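Long-range contacts in scaffolding protein (Clostridium cellulolyticum, PDB 1G43), which probably binds crystalline cellulose through this family IIIa cellulose-binding domain of a cellulosome scaffoldin: residues 18-23 / 123-128; 44-49 / 131-136; 53-58 / 116-121; 80-85 / 92-97. All coordinates share one frame; numbering follows the deposited sequence.

Interaction 1. Residues 18-23 / 123-128; sequences SSNSIY and WSNFDQ. With CA (calcium ion), chain B.
Ile22 lies over one face of the Phe126 ring. Ile22 CD1 is 3.7 Å from the centroid of the Phe126 ring and 13° off the ring normal, a CH-pi contact over the middle of the ring. The two side chains cross at about a right angle. At the edge of the ring, Phe126 CD1 is 3.5 Å from Ser19 O, and Asn20 O and Ser21 N also lie near the ring plane. Arg120 makes a cation-pi contact with the same ring. The Trp123 indole is met at its edge, by Asn20 CG and Ser21 OG.

Here the start of strand 18-30 meets the short, weakly bonded strand 126-127. The two run antiparallel but pair only loosely, at the margin of one sheet of the beta-sandwich. The firm bond runs from Phe126 N to Ser19 O, 2.7 Å and nearly straight at the hydrogen. The return bond from Ser19 N to Phe126 O is weak. Ser19 OG donates to Ser21 O, on a lone pair of that carbonyl.

Asn125 ND2 donates to Ser18 OG at 2.7 Å, with a bent N-H angle of 134°. Asn20 CB sits 3.0 Å from Trp123 O. Water bridges join Asn20 O to Ser124 O and Tyr23 N to Gln128 OE1. Gln128 CG is anti to the carbonyl carbon (chi1 -57°), and the chain beyond it runs extended past Ile22, bringing Gln128 OE1 to 3.6 Å from Ile22 CG2. Gln128 NE2 bonds to Ser15 OG and Pro16 O. Asp127 O binds the calcium ion at 2.5 Å.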
# COMPACT_ATOMS: atom_id res chain seq x y z
N SER A 18 -0.77 -16.98 -9.58
CA SER A 18 0.30 -16.83 -10.54
C SER A 18 -0.13 -15.65 -11.42
O SER A 18 -1.13 -15.75 -12.15
CB SER A 18 0.45 -18.13 -11.33
OG SER A 18 1.22 -17.93 -12.48
N SER A 19 0.60 -14.55 -11.37
CA SER A 19 0.20 -13.36 -12.10
C SER A 19 1.41 -12.54 -12.45
O SER A 19 2.41 -12.57 -11.73
CB SER A 19 -0.75 -12.53 -11.20
OG SER A 19 -1.09 -11.25 -11.73
N ASN A 20 1.35 -11.83 -13.56
CA ASN A 20 2.47 -10.98 -13.93
C ASN A 20 2.29 -9.55 -13.41
O ASN A 20 3.05 -8.67 -13.75
CB ASN A 20 2.68 -10.97 -15.42
CG ASN A 20 1.43 -10.58 -16.18
OD1 ASN A 20 0.54 -9.90 -15.65
ND2 ASN A 20 1.38 -10.97 -17.44
N SER A 21 1.26 -9.33 -12.60
CA SER A 21 0.99 -8.02 -11.99
C SER A 21 0.60 -8.26 -10.55
O SER A 21 -0.11 -9.22 -10.24
CB SER A 21 -0.20 -7.30 -12.62
OG SER A 21 0.12 -6.71 -13.84
N ILE A 22 1.06 -7.41 -9.66
CA ILE A 22 0.67 -7.53 -8.28
C ILE A 22 -0.14 -6.26 -8.05
O ILE A 22 0.33 -5.15 -8.36
CB ILE A 22 1.92 -7.63 -7.36
CG1 ILE A 22 2.72 -8.87 -7.80
CG2 ILE A 22 1.51 -7.65 -5.89
CD1 ILE A 22 3.70 -9.49 -6.80
N TYR A 23 -1.37 -6.41 -7.58
CA TYR A 23 -2.20 -5.24 -7.32
C TYR A 23 -2.20 -5.03 -5.84
O TYR A 23 -2.09 -5.99 -5.11
CB TYR A 23 -3.64 -5.46 -7.80
CG TYR A 23 -3.77 -5.67 -9.29
CD1 TYR A 23 -3.41 -6.89 -9.87
CD2 TYR A 23 -4.18 -4.64 -10.12
CE1 TYR A 23 -3.44 -7.05 -11.23
CE2 TYR A 23 -4.21 -4.80 -11.47
CZ TYR A 23 -3.84 -6.00 -12.02
OH TYR A 23 -3.87 -6.16 -13.39
N TRP A 123 7.30 -8.69 -17.93
CA TRP A 123 5.99 -9.28 -17.73
C TRP A 123 5.92 -10.74 -17.34
O TRP A 123 4.88 -11.36 -17.48
CB TRP A 123 5.11 -9.03 -18.96
CG TRP A 123 4.93 -7.60 -19.20
CD1 TRP A 123 5.70 -6.80 -20.00
CD2 TRP A 123 4.00 -6.73 -18.55
NE1 TRP A 123 5.31 -5.48 -19.88
CE2 TRP A 123 4.26 -5.41 -19.00
CE3 TRP A 123 2.96 -6.93 -17.63
CZ2 TRP A 123 3.52 -4.30 -18.55
CZ3 TRP A 123 2.22 -5.83 -17.19
CH2 TRP A 123 2.51 -4.53 -17.66
N SER A 124 7.02 -11.32 -16.86
CA SER A 124 6.99 -12.71 -16.43
C SER A 124 6.16 -12.79 -15.14
O SER A 124 5.95 -11.79 -14.44
CB SER A 124 8.42 -13.26 -16.20
OG SER A 124 9.15 -12.50 -15.25
N ASN A 125 5.69 -14.00 -14.85
CA ASN A 125 4.83 -14.29 -13.72
C ASN A 125 5.51 -14.34 -12.37
O ASN A 125 6.62 -14.82 -12.26
CB ASN A 125 4.15 -15.65 -13.95
CG ASN A 125 2.88 -15.56 -14.80
OD1 ASN A 125 2.70 -14.64 -15.61
ND2 ASN A 125 1.99 -16.52 -14.61
N PHE A 126 4.82 -13.82 -11.36
CA PHE A 126 5.27 -13.85 -9.98
C PHE A 126 4.52 -15.06 -9.45
O PHE A 126 3.65 -15.62 -10.14
CB PHE A 126 4.75 -12.66 -9.15
CG PHE A 126 5.39 -11.34 -9.44
CD1 PHE A 126 4.76 -10.41 -10.23
CD2 PHE A 126 6.60 -11.00 -8.85
CE1 PHE A 126 5.31 -9.15 -10.43
CE2 PHE A 126 7.16 -9.73 -9.04
CZ PHE A 126 6.52 -8.81 -9.82
N ASP A 127 4.86 -15.46 -8.23
CA ASP A 127 4.18 -16.55 -7.54
C ASP A 127 3.72 -15.81 -6.29
O ASP A 127 4.50 -15.58 -5.37
CB ASP A 127 5.16 -17.67 -7.18
CG ASP A 127 4.55 -18.74 -6.25
OD1 ASP A 127 3.33 -18.70 -5.94
OD2 ASP A 127 5.30 -19.64 -5.81
N GLN A 128 2.47 -15.39 -6.28
CA GLN A 128 1.98 -14.67 -5.14
C GLN A 128 1.71 -15.55 -3.94
O GLN A 128 1.63 -15.05 -2.82
CB GLN A 128 0.70 -13.94 -5.50
CG GLN A 128 0.85 -13.02 -6.66
CD GLN A 128 -0.20 -11.95 -6.61
OE1 GLN A 128 -0.00 -10.94 -5.94
NE2 GLN A 128 -1.34 -12.18 -7.28
CA CA B . 6.60 -14.53 -4.55
O HOH W 1 4.02 -18.14 -11.02
O HOH W 2 5.60 -9.06 -14.27
O HOH W 3 1.83 -13.39 -18.15
O HOH W 4 -2.00 -8.90 -6.52
O HOH W 5 5.34 -12.44 -5.84

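Interaction 2. Residues 44-49 / 131-136; sequences RYYYTQ and DWSYTA. With CA (calcium ion), chain B.
The calcium site joins Thr48 to Asp131. Thr48 binds the ion through both O and OG1, and Asp131 binds it through OD1. Thr48 OG1 and Asp131 OD1 are 2.8 Å apart because they share the metal, not through a hydrogen bond. Thr48 OG1 lies between its own backbone N and carbonyl carbon (chi1 44°), which lets it chelate together with Thr48 O. Thr48 N donates to Asp131 OD1 at 2.9 Å in a nearly straight bond, from above the carboxylate plane. OD1 is thus held by the metal and by one N-H. Asp131 OD2 accepts from two waters; one is a calcium ligand and the other accepts from Tyr45 OH. Asp131 CG also packs 3.5 Å from Tyr47 CB.

Asp131 starts a type I turn that ends at Tyr134 and packs against strand 41-47 of the beta-sandwich. Ser133 meets this strand with both backbone and side chain. Tyr46 N donates to Ser133 OG at 2.8 Å, and Ser133 N donates to Tyr46 O at 3.0 Å. Ser133 OG also bonds to Lys145 O. Ser133 CB lies over one face of the Tyr45 ring, 3.7 Å from its centroid. Trp132 CE3 touches Tyr46 CB at 3.9 Å.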
# COMPACT_ATOMS: atom_id res chain seq x y z
N ARG A 44 3.04 -0.27 3.30
CA ARG A 44 3.94 -1.35 2.92
C ARG A 44 3.24 -2.66 2.54
O ARG A 44 2.25 -3.05 3.16
CB ARG A 44 4.91 -1.64 4.04
CG ARG A 44 5.84 -0.52 4.39
CD ARG A 44 6.82 -1.03 5.40
NE ARG A 44 7.90 -0.10 5.63
CZ ARG A 44 8.72 -0.19 6.67
NH1 ARG A 44 8.56 -1.18 7.54
NH2 ARG A 44 9.68 0.70 6.86
N TYR A 45 3.79 -3.34 1.54
CA TYR A 45 3.23 -4.61 1.05
C TYR A 45 4.39 -5.60 0.92
O TYR A 45 5.23 -5.45 0.05
CB TYR A 45 2.58 -4.41 -0.33
CG TYR A 45 1.91 -5.66 -0.89
CD1 TYR A 45 0.59 -5.95 -0.60
CD2 TYR A 45 2.63 -6.57 -1.66
CE1 TYR A 45 -0.01 -7.13 -1.05
CE2 TYR A 45 2.04 -7.75 -2.12
CZ TYR A 45 0.71 -8.02 -1.80
OH TYR A 45 0.13 -9.20 -2.19
N TYR A 46 4.40 -6.62 1.76
CA TYR A 46 5.48 -7.59 1.77
C TYR A 46 5.35 -8.81 0.84
O TYR A 46 4.30 -9.42 0.77
CB TYR A 46 5.71 -8.04 3.21
CG TYR A 46 6.21 -6.92 4.12
CD1 TYR A 46 5.34 -5.97 4.65
CD2 TYR A 46 7.56 -6.84 4.45
CE1 TYR A 46 5.80 -4.95 5.49
CE2 TYR A 46 8.04 -5.83 5.28
CZ TYR A 46 7.16 -4.89 5.80
OH TYR A 46 7.66 -3.92 6.65
N TYR A 47 6.41 -9.16 0.13
CA TYR A 47 6.35 -10.27 -0.82
C TYR A 47 7.68 -10.97 -1.04
O TYR A 47 8.72 -10.52 -0.55
CB TYR A 47 5.88 -9.77 -2.18
CG TYR A 47 6.82 -8.76 -2.81
CD1 TYR A 47 6.90 -7.46 -2.31
CD2 TYR A 47 7.63 -9.09 -3.90
CE1 TYR A 47 7.75 -6.52 -2.85
CE2 TYR A 47 8.50 -8.14 -4.47
CZ TYR A 47 8.54 -6.85 -3.93
OH TYR A 47 9.32 -5.87 -4.47
N THR A 48 7.63 -12.08 -1.79
CA THR A 48 8.84 -12.80 -2.15
C THR A 48 9.07 -12.51 -3.62
O THR A 48 8.21 -12.72 -4.47
CB THR A 48 8.78 -14.34 -1.89
OG1 THR A 48 7.54 -14.88 -2.34
CG2 THR A 48 9.00 -14.64 -0.39
N GLN A 49 10.24 -11.98 -3.89
CA GLN A 49 10.67 -11.57 -5.22
C GLN A 49 10.61 -12.69 -6.29
O GLN A 49 10.27 -12.44 -7.44
CB GLN A 49 12.10 -11.03 -5.07
CG GLN A 49 12.53 -10.10 -6.16
CD GLN A 49 13.88 -9.46 -5.88
OE1 GLN A 49 14.88 -10.14 -5.66
NE2 GLN A 49 13.90 -8.14 -5.89
N ASP A 131 3.84 -15.02 -0.88
CA ASP A 131 3.93 -13.62 -0.51
C ASP A 131 3.18 -13.39 0.80
O ASP A 131 1.99 -13.67 0.94
CB ASP A 131 3.34 -12.71 -1.60
CG ASP A 131 4.16 -12.74 -2.87
OD1 ASP A 131 5.27 -13.29 -2.85
OD2 ASP A 131 3.69 -12.21 -3.88
N TRP A 132 3.92 -12.86 1.75
CA TRP A 132 3.44 -12.56 3.07
C TRP A 132 2.17 -11.72 3.09
O TRP A 132 1.24 -12.03 3.82
CB TRP A 132 4.54 -11.85 3.84
CG TRP A 132 4.33 -11.88 5.29
CD1 TRP A 132 4.64 -12.90 6.15
CD2 TRP A 132 3.71 -10.86 6.09
NE1 TRP A 132 4.26 -12.58 7.42
CE2 TRP A 132 3.69 -11.33 7.41
CE3 TRP A 132 3.18 -9.60 5.80
CZ2 TRP A 132 3.15 -10.58 8.45
CZ3 TRP A 132 2.65 -8.86 6.83
CH2 TRP A 132 2.64 -9.35 8.15
N SER A 133 2.10 -10.65 2.31
CA SER A 133 0.89 -9.82 2.34
C SER A 133 -0.19 -10.28 1.38
O SER A 133 -1.18 -9.60 1.21
CB SER A 133 1.22 -8.36 2.03
OG SER A 133 2.15 -7.84 2.95
N TYR A 134 -0.01 -11.42 0.74
CA TYR A 134 -0.99 -11.85 -0.23
C TYR A 134 -2.19 -12.63 0.24
O TYR A 134 -2.11 -13.57 1.03
CB TYR A 134 -0.32 -12.65 -1.37
CG TYR A 134 -1.33 -13.18 -2.41
CD1 TYR A 134 -1.94 -12.33 -3.33
CD2 TYR A 134 -1.72 -14.53 -2.42
CE1 TYR A 134 -2.94 -12.80 -4.22
CE2 TYR A 134 -2.72 -15.01 -3.30
CZ TYR A 134 -3.32 -14.13 -4.19
OH TYR A 134 -4.30 -14.58 -5.03
N THR A 135 -3.33 -12.21 -0.27
CA THR A 135 -4.59 -12.87 -0.05
C THR A 135 -5.52 -12.40 -1.16
O THR A 135 -5.57 -11.22 -1.49
CB THR A 135 -5.21 -12.58 1.32
OG1 THR A 135 -6.34 -13.44 1.48
CG2 THR A 135 -5.68 -11.15 1.43
N ALA A 136 -6.24 -13.34 -1.75
CA ALA A 136 -7.16 -12.98 -2.82
C ALA A 136 -8.33 -12.26 -2.17
O ALA A 136 -9.10 -12.87 -1.45
CB ALA A 136 -7.63 -14.22 -3.54
CA CA B . 6.60 -14.53 -4.55
O HOH W 6 1.51 -10.60 -3.72
O HOH W 5 5.34 -12.44 -5.84

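Interaction 3. Residues 53-58 / 116-121; sequences KPLTFW and TRFARN. Unlike the reference sequence in segment 53-58: Trp58 (reference Leu).
Backbone bonds carry the pairing of Thr56 with Ala119 and of Trp58 with Arg117. Thr56 N donates to Ala119 O at 2.7 Å, and Ala119 N returns a bond to Thr56 O. Trp58 N and Arg117 O are 2.8 Å apart, with Arg117 N bonded back to Trp58 O. Asn121 N to Pro54 O (3.0 Å) extends the ladder.

Stacking comes next. The Arg117 guanidinium lies flat over one face of the Trp58 indole, planes 2° apart and centres 4.2 Å apart, in a cation-pi contact. The Arg117 chain bends at chi3 (139°) to lay the group there, and its NE forms a salt bridge with Asp60. Thr56 CG2 covers the opposite face of the indole. Ala119 CB meets the indole at its edge, 3.9 Å from Trp58 CZ3.

These are neighbouring antiparallel strands, 55-66 and 111-120, in one sheet of the beta-sandwich. Trp58, Arg117, Thr56 and Ala119 share one face of it. Phe57 and Phe118, a non-hydrogen-bonded pair, share the other.

Aliphatic and aromatic carbons make the remaining contacts. Leu55 CD1 lies alongside Phe118 CD2 at 4.0 Å. Leu55 CD2 packs on Arg120 CG at 3.5 Å, and Phe57 CE1 meets Thr116 CB at 3.8 Å.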
# COMPACT_ATOMS: atom_id res chain seq x y z
N LYS A 53 14.46 -9.13 -10.82
CA LYS A 53 14.26 -8.39 -12.06
C LYS A 53 13.76 -6.97 -11.81
O LYS A 53 13.12 -6.69 -10.80
CB LYS A 53 13.24 -9.11 -12.95
CG LYS A 53 13.61 -10.54 -13.28
CD LYS A 53 12.64 -11.16 -14.27
CE LYS A 53 13.20 -12.48 -14.79
NZ LYS A 53 12.41 -13.04 -15.88
N PRO A 54 14.04 -6.05 -12.74
CA PRO A 54 13.61 -4.65 -12.64
C PRO A 54 12.08 -4.63 -12.56
O PRO A 54 11.43 -5.33 -13.32
CB PRO A 54 14.07 -4.04 -13.96
CG PRO A 54 15.06 -5.02 -14.51
CD PRO A 54 14.59 -6.35 -14.07
N LEU A 55 11.52 -3.83 -11.66
CA LEU A 55 10.08 -3.72 -11.49
C LEU A 55 9.58 -2.34 -11.92
O LEU A 55 10.33 -1.38 -11.93
CB LEU A 55 9.70 -3.97 -10.03
CG LEU A 55 10.13 -5.34 -9.47
CD1 LEU A 55 9.58 -5.50 -8.06
CD2 LEU A 55 9.59 -6.46 -10.34
N THR A 56 8.31 -2.27 -12.30
CA THR A 56 7.73 -0.99 -12.66
C THR A 56 6.53 -0.78 -11.77
O THR A 56 5.71 -1.69 -11.62
CB THR A 56 7.31 -0.93 -14.16
OG1 THR A 56 8.49 -0.91 -14.95
CG2 THR A 56 6.53 0.36 -14.47
N PHE A 57 6.46 0.39 -11.14
CA PHE A 57 5.35 0.74 -10.28
C PHE A 57 4.33 1.66 -10.98
O PHE A 57 4.70 2.54 -11.74
CB PHE A 57 5.86 1.46 -9.04
CG PHE A 57 4.77 1.94 -8.13
CD1 PHE A 57 4.26 1.12 -7.14
CD2 PHE A 57 4.31 3.25 -8.21
CE1 PHE A 57 3.30 1.58 -6.24
CE2 PHE A 57 3.36 3.73 -7.31
CZ PHE A 57 2.86 2.90 -6.32
N TRP A 58 3.05 1.47 -10.69
CA TRP A 58 1.98 2.29 -11.26
C TRP A 58 0.95 2.65 -10.20
O TRP A 58 0.61 1.80 -9.38
CB TRP A 58 1.19 1.53 -12.35
CG TRP A 58 1.87 1.38 -13.66
CD1 TRP A 58 1.96 2.33 -14.64
CD2 TRP A 58 2.53 0.22 -14.16
NE1 TRP A 58 2.63 1.82 -15.73
CE2 TRP A 58 2.99 0.52 -15.46
CE3 TRP A 58 2.76 -1.07 -13.64
CZ2 TRP A 58 3.69 -0.41 -16.26
CZ3 TRP A 58 3.46 -2.00 -14.44
CH2 TRP A 58 3.91 -1.66 -15.73
N THR A 116 -2.82 0.83 -6.65
CA THR A 116 -1.50 0.63 -7.22
C THR A 116 -1.28 -0.77 -7.75
O THR A 116 -2.00 -1.73 -7.42
CB THR A 116 -0.41 0.86 -6.15
OG1 THR A 116 -0.32 -0.31 -5.32
CG2 THR A 116 -0.75 2.06 -5.24
N ARG A 117 -0.25 -0.87 -8.59
CA ARG A 117 0.14 -2.15 -9.13
C ARG A 117 1.59 -2.07 -9.56
O ARG A 117 2.14 -0.99 -9.73
CB ARG A 117 -0.77 -2.54 -10.32
CG ARG A 117 -0.40 -1.94 -11.70
CD ARG A 117 -1.52 -2.16 -12.72
NE ARG A 117 -1.69 -0.96 -13.52
CZ ARG A 117 -1.25 -0.82 -14.76
NH1 ARG A 117 -0.63 -1.82 -15.37
NH2 ARG A 117 -1.39 0.34 -15.37
N PHE A 118 2.22 -3.23 -9.68
CA PHE A 118 3.57 -3.28 -10.15
C PHE A 118 3.83 -4.60 -10.87
O PHE A 118 3.15 -5.60 -10.63
CB PHE A 118 4.59 -3.01 -9.03
CG PHE A 118 4.63 -4.04 -7.96
CD1 PHE A 118 3.77 -3.96 -6.87
CD2 PHE A 118 5.57 -5.06 -7.99
CE1 PHE A 118 3.86 -4.87 -5.82
CE2 PHE A 118 5.67 -5.97 -6.95
CZ PHE A 118 4.81 -5.88 -5.85
N ALA A 119 4.80 -4.60 -11.78
CA ALA A 119 5.10 -5.78 -12.57
C ALA A 119 6.56 -5.76 -12.99
O ALA A 119 7.26 -4.75 -12.83
CB ALA A 119 4.20 -5.80 -13.80
N ARG A 120 7.05 -6.89 -13.49
CA ARG A 120 8.43 -6.92 -13.94
C ARG A 120 8.44 -6.31 -15.33
O ARG A 120 7.44 -6.34 -16.05
CB ARG A 120 8.97 -8.34 -14.00
CG ARG A 120 9.08 -9.04 -12.67
CD ARG A 120 9.23 -10.51 -12.91
NE ARG A 120 9.26 -11.25 -11.66
CZ ARG A 120 9.14 -12.57 -11.58
NH1 ARG A 120 8.96 -13.28 -12.68
NH2 ARG A 120 9.18 -13.18 -10.39
N ASN A 121 9.58 -5.75 -15.69
CA ASN A 121 9.72 -5.14 -17.00
C ASN A 121 9.50 -6.15 -18.12
O ASN A 121 9.16 -5.77 -19.23
CB ASN A 121 11.10 -4.51 -17.12
CG ASN A 121 11.28 -3.32 -16.18
OD1 ASN A 121 12.33 -2.66 -16.19
ND2 ASN A 121 10.27 -3.04 -15.36
O HOH W 7 11.00 -0.27 -14.45

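Interaction 4. Residues 80-85 / 92-97; sequences SFKAVS and DHYLEV. With ZN (zinc ion), chain C.
Tyr94 and Lys82 form a hydrogen-bonded antiparallel pair in the beta hairpin of strands 77-88 and 91-99. Tyr94 N donates to Lys82 O at 2.9 Å, and Lys82 N to Tyr94 O at 3.2 Å. Tyr94 CG sits between its backbone N and carbonyl carbon (chi1 71°), which swings the ring across toward strand 77-88. One face of that ring carries Lys82 CB, 4.0 Å from Tyr94 CE2. The Lys82 chain then runs on extended, with CD passing near Tyr94 OH. Lys82 NZ reaches Glu96 OE1 at 3.3 Å, a salt bridge whose hydrogen bond is weak.

Val84 is the third main partner. Val84 CG2 touches the edge of the Tyr94 ring, 3.8 Å from Tyr94 CD2, and also packs on His93 N. Val84 N donates to Asp92 O at 3.0 Å from well above the carbonyl plane. Asp92 and His93 together face Tyr47 of strand 41-47, forming a classic beta bulge.

On the face with Phe81 and Ala83, Phe81 CE1 packs on Leu95 CD1. His93 lies on the same face, beside Ala83. His93 ND1 donates to Asp92 OD1 at 2.6 Å, while His93 NE2 binds a zinc ion at 2.0 Å.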
# COMPACT_ATOMS: atom_id res chain seq x y z
N SER A 80 8.26 2.35 -3.97
CA SER A 80 9.66 1.97 -3.82
C SER A 80 9.76 0.51 -3.44
O SER A 80 8.90 -0.01 -2.74
CB SER A 80 10.34 2.78 -2.72
OG SER A 80 10.51 4.10 -3.17
N PHE A 81 10.83 -0.14 -3.87
CA PHE A 81 11.03 -1.54 -3.57
C PHE A 81 12.33 -1.74 -2.79
O PHE A 81 13.44 -1.49 -3.28
CB PHE A 81 11.01 -2.32 -4.87
CG PHE A 81 9.72 -2.20 -5.60
CD1 PHE A 81 8.57 -2.87 -5.13
CD2 PHE A 81 9.63 -1.43 -6.76
CE1 PHE A 81 7.37 -2.78 -5.82
CE2 PHE A 81 8.41 -1.34 -7.45
CZ PHE A 81 7.28 -2.02 -6.98
N LYS A 82 12.20 -2.20 -1.55
CA LYS A 82 13.38 -2.37 -0.71
C LYS A 82 13.49 -3.77 -0.13
O LYS A 82 12.49 -4.45 0.01
CB LYS A 82 13.31 -1.33 0.41
CG LYS A 82 12.86 0.04 -0.08
CD LYS A 82 12.90 1.12 1.02
CE LYS A 82 12.34 2.43 0.44
NZ LYS A 82 12.65 3.61 1.27
N ALA A 83 14.70 -4.19 0.22
CA ALA A 83 14.88 -5.51 0.78
C ALA A 83 14.49 -5.59 2.25
O ALA A 83 14.45 -4.58 2.97
CB ALA A 83 16.30 -5.95 0.62
N VAL A 84 14.18 -6.80 2.68
CA VAL A 84 13.83 -7.07 4.07
C VAL A 84 15.05 -7.84 4.56
O VAL A 84 15.27 -8.98 4.18
CB VAL A 84 12.59 -7.95 4.21
CG1 VAL A 84 12.21 -8.08 5.68
CG2 VAL A 84 11.43 -7.38 3.41
N SER A 85 15.86 -7.19 5.38
CA SER A 85 17.08 -7.81 5.93
C SER A 85 16.88 -7.85 7.45
O SER A 85 16.66 -6.82 8.07
CB SER A 85 18.31 -6.96 5.60
OG SER A 85 19.45 -7.77 5.35
N ASP A 92 10.96 -11.32 1.38
CA ASP A 92 12.33 -10.88 1.21
C ASP A 92 12.42 -9.44 0.69
O ASP A 92 13.51 -8.87 0.63
CB ASP A 92 13.16 -11.82 0.32
CG ASP A 92 12.50 -12.14 -1.01
OD1 ASP A 92 12.07 -11.23 -1.72
OD2 ASP A 92 12.42 -13.32 -1.35
N HIS A 93 11.28 -8.85 0.32
CA HIS A 93 11.25 -7.46 -0.14
C HIS A 93 9.90 -6.85 0.19
O HIS A 93 8.97 -7.54 0.59
CB HIS A 93 11.47 -7.34 -1.66
CG HIS A 93 12.86 -7.68 -2.09
ND1 HIS A 93 13.27 -8.98 -2.30
CD2 HIS A 93 13.94 -6.90 -2.31
CE1 HIS A 93 14.55 -8.98 -2.63
NE2 HIS A 93 14.97 -7.73 -2.65
N TYR A 94 9.77 -5.54 0.02
CA TYR A 94 8.50 -4.93 0.29
C TYR A 94 8.28 -3.69 -0.53
O TYR A 94 9.20 -2.95 -0.82
CB TYR A 94 8.37 -4.63 1.79
CG TYR A 94 9.22 -3.50 2.36
CD1 TYR A 94 8.75 -2.18 2.40
CD2 TYR A 94 10.47 -3.76 2.93
CE1 TYR A 94 9.49 -1.16 3.00
CE2 TYR A 94 11.22 -2.75 3.54
CZ TYR A 94 10.72 -1.46 3.57
OH TYR A 94 11.46 -0.47 4.14
N LEU A 95 7.04 -3.49 -0.94
CA LEU A 95 6.68 -2.30 -1.68
C LEU A 95 6.42 -1.24 -0.63
O LEU A 95 5.84 -1.53 0.40
CB LEU A 95 5.39 -2.53 -2.48
CG LEU A 95 4.59 -1.28 -2.90
CD1 LEU A 95 5.42 -0.30 -3.72
CD2 LEU A 95 3.37 -1.75 -3.66
N GLU A 96 6.87 -0.02 -0.87
CA GLU A 96 6.57 1.06 0.04
C GLU A 96 5.89 2.14 -0.76
O GLU A 96 6.48 2.69 -1.68
CB GLU A 96 7.80 1.64 0.72
CG GLU A 96 7.40 2.74 1.70
CD GLU A 96 8.57 3.26 2.50
OE1 GLU A 96 9.43 3.95 1.92
OE2 GLU A 96 8.64 2.96 3.71
N VAL A 97 4.64 2.42 -0.43
CA VAL A 97 3.89 3.46 -1.12
C VAL A 97 3.97 4.75 -0.32
O VAL A 97 3.76 4.76 0.90
CB VAL A 97 2.42 3.04 -1.30
CG1 VAL A 97 1.66 4.11 -2.05
CG2 VAL A 97 2.34 1.75 -2.08
ZN ZN C . 16.68 -6.99 -3.33
O HOH W 8 8.05 5.02 -2.08
O HOH W 9 17.71 -7.77 -4.06

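Overall arrangement
Interactions 1 and 2 meet at the calcium ion, with centres about 11 Å apart. Asp127 comes from the first, Thr48 and Asp131 from the second, and Asp50 and Asn130 complete the site. Interaction 3 shares a sheet with interaction 1: Ile22 N and Phe118 O are 2.9 Å apart, a probable hydrogen bond. Interactions 2 and 4 share the other large sheet, where Tyr45 O and Leu95 N are 2.8 Å apart. The sheets pack face to face between interactions 3 and 4, with Phe118 CG 3.5 Å from Phe81 CZ. Gln49 N lies 2.9 Å from Asp92 OD1, so the carboxylate beside the zinc-binding His93 also meets the chain next to the calcium site.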